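Side-chain contact in ATPase associated with various cellular activities, AAA_5 (Staphylothermus marinus, PDB 6N0S), which probably hydrolyses ATP through its AAA domain as the McrB component of a restriction endonuclease, with an EVE-like N-terminal domain, the part described here, that probably binds nucleic acid: residues A[119-123]-A[124-128]. Numbering follows the deposited sequence.
Sequences AIRRI and IRPSR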
loop_
_atom_site.group_PDB
_atom_site.type_symbol
_atom_site.label_atom_id
_atom_site.label_comp_id
_atom_site.label_asym_id
_atom_site.label_seq_id
_atom_site.Cartn_x
_atom_site.Cartn_y
_atom_site.Cartn_z
ATOM N N ALA A 119 9.748 -1.010 -13.805
ATOM C CA ALA A 119 10.457 -0.796 -12.546
ATOM C C ALA A 119 10.122 -1.880 -11.528
ATOM O O ALA A 119 11.016 -2.445 -10.894
ATOM C CB ALA A 119 10.113 0.588 -11.999
ATOM N N ILE A 120 8.839 -2.195 -11.369
ATOM C CA ILE A 120 8.430 -3.244 -10.437
ATOM C C ILE A 120 9.044 -4.580 -10.835
ATOM O O ILE A 120 9.570 -5.323 -9.996
ATOM C CB ILE A 120 6.893 -3.350 -10.382
ATOM C CG1 ILE A 120 6.253 -2.068 -9.836
ATOM C CG2 ILE A 120 6.485 -4.529 -9.512
ATOM C CD1 ILE A 120 6.838 -1.569 -8.537
ATOM N N ARG A 121 8.958 -4.923 -12.123
ATOM C CA ARG A 121 9.341 -6.265 -12.557
ATOM C C ARG A 121 10.828 -6.503 -12.355
ATOM O O ARG A 121 11.242 -7.623 -12.044
ATOM C CB ARG A 121 8.964 -6.484 -14.025
ATOM C CG ARG A 121 8.633 -7.944 -14.326
ATOM C CD ARG A 121 9.402 -8.470 -15.536
ATOM N NE ARG A 121 10.520 -9.342 -15.157
ATOM C CZ ARG A 121 11.799 -8.958 -15.102
ATOM N NH1 ARG A 121 12.730 -9.835 -14.746
ATOM N NH2 ARG A 121 12.153 -7.703 -15.394
ATOM N N ARG A 122 11.642 -5.462 -12.517
ATOM C CA ARG A 122 13.049 -5.534 -12.136
ATOM C C ARG A 122 13.229 -6.119 -10.742
ATOM O O ARG A 122 14.200 -6.836 -10.474
ATOM C CB ARG A 122 13.681 -4.143 -12.152
ATOM C CG ARG A 122 13.947 -3.570 -13.501
ATOM C CD ARG A 122 14.710 -2.296 -13.352
ATOM N NE ARG A 122 16.056 -2.574 -12.869
ATOM C CZ ARG A 122 17.053 -3.021 -13.632
ATOM N NH1 ARG A 122 16.875 -3.239 -14.942
ATOM N NH2 ARG A 122 18.236 -3.242 -13.081
ATOM N N ILE A 123 12.317 -5.800 -9.827
ATOM C CA ILE A 123 12.536 -6.052 -8.414
ATOM C C ILE A 123 11.914 -7.365 -7.952
ATOM O O ILE A 123 12.520 -8.093 -7.161
ATOM C CB ILE A 123 12.010 -4.840 -7.620
ATOM C CG1 ILE A 123 12.959 -3.676 -7.859
ATOM C CG2 ILE A 123 11.936 -5.124 -6.115
ATOM C CD1 ILE A 123 12.374 -2.387 -7.520
ATOM N N ILE A 124 10.711 -7.704 -8.409
ATOM C CA ILE A 124 10.024 -8.873 -7.865
ATOM C C ILE A 124 10.133 -10.129 -8.728
ATOM O O ILE A 124 9.953 -11.239 -8.196
ATOM C CB ILE A 124 8.537 -8.582 -7.558
ATOM C CG1 ILE A 124 7.760 -8.166 -8.794
ATOM C CG2 ILE A 124 8.426 -7.525 -6.481
ATOM C CD1 ILE A 124 6.286 -7.983 -8.523
ATOM N N ARG A 125 10.418 -9.997 -10.017
ATOM C CA ARG A 125 10.665 -11.128 -10.917
ATOM C C ARG A 125 9.644 -12.251 -10.755
ATOM O O ARG A 125 9.975 -13.330 -10.261
ATOM C CB ARG A 125 12.084 -11.654 -10.701
ATOM C CG ARG A 125 13.137 -10.540 -10.812
ATOM C CD ARG A 125 14.549 -11.008 -10.525
ATOM N NE ARG A 125 14.762 -11.310 -9.111
ATOM C CZ ARG A 125 14.976 -10.398 -8.165
ATOM N NH1 ARG A 125 15.017 -9.103 -8.464
ATOM N NH2 ARG A 125 15.147 -10.775 -6.911
ATOM N N PRO A 126 8.408 -12.052 -11.189
ATOM C CA PRO A 126 7.404 -13.100 -11.050
ATOM C C PRO A 126 7.722 -14.300 -11.924
ATOM O O PRO A 126 8.418 -14.209 -12.931
ATOM C CB PRO A 126 6.112 -12.422 -11.518
ATOM C CG PRO A 126 6.415 -10.970 -11.538
ATOM C CD PRO A 126 7.860 -10.874 -11.869
ATOM N N SER A 127 7.176 -15.432 -11.518
ATOM C CA SER A 127 7.127 -16.630 -12.326
ATOM C C SER A 127 5.676 -16.915 -12.678
ATOM O O SER A 127 4.751 -16.297 -12.139
ATOM C CB SER A 127 7.742 -17.806 -11.574
ATOM O OG SER A 127 6.851 -18.291 -10.574
ATOM N N ARG A 128 5.485 -17.885 -13.573
ATOM C CA ARG A 128 4.144 -18.195 -14.057
ATOM C C ARG A 128 3.226 -18.633 -12.925
ATOM O O ARG A 128 2.013 -18.400 -12.985
ATOM C CB ARG A 128 4.210 -19.284 -15.137
ATOM C CG ARG A 128 5.439 -19.186 -16.053
ATOM C CD ARG A 128 5.214 -19.772 -17.460
ATOM N NE ARG A 128 6.195 -19.232 -18.413
ATOM C CZ ARG A 128 6.136 -18.008 -18.938
ATOM N NH1 ARG A 128 5.140 -17.195 -18.613
ATOM N NH2 ARG A 128 7.073 -17.592 -19.788
#
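Ile120 and Ile124 meet one turn apart at the C-terminal end of helix 110-124. CG2 of Ile120 touches CD1 of Ile124 at 3.6 Å, and the two side chains cross at a slant. Ile124 has CG1 between its backbone N and carbonyl carbon (chi1 60°), which turns the CG1-CD1 branch back to Ile120. Outside the turn, Ile124 also packs on Met34 of strand 30-34 and Phe132 of strand 132-136. Were Ile124 cut back to an alanine, CG2 of Ile120 would probably lose this contact and a gap would be likely toward Met34 and Phe132.

Backbone bonds continue through the last turn. Ile124 N donates to Ile120 O at 3.1 Å, and Arg125 N to Arg121 O at 3.2 Å. Arg125 then leaves the helix with positive phi and starts the loop to strand 132-136. Its chain bends at chi3 (-71°) and returns to the last turn. NH1 of Arg125 donates to Arg122 O at 3.1 Å, with the acceptor at the edge of the guanidinium, near its plane. Ile123 O lies over one face.

Arg121 crosses Arg125 at about a right angle, and CG of Arg121 rests 3.9 Å from CD of Pro126. Arg121 and Pro126 both touch Trp92 of helix 92-105. NH1 of Arg125 thus donates to a carbonyl in the last helical turn, where its charge would probably offset the negative end of the helix dipole.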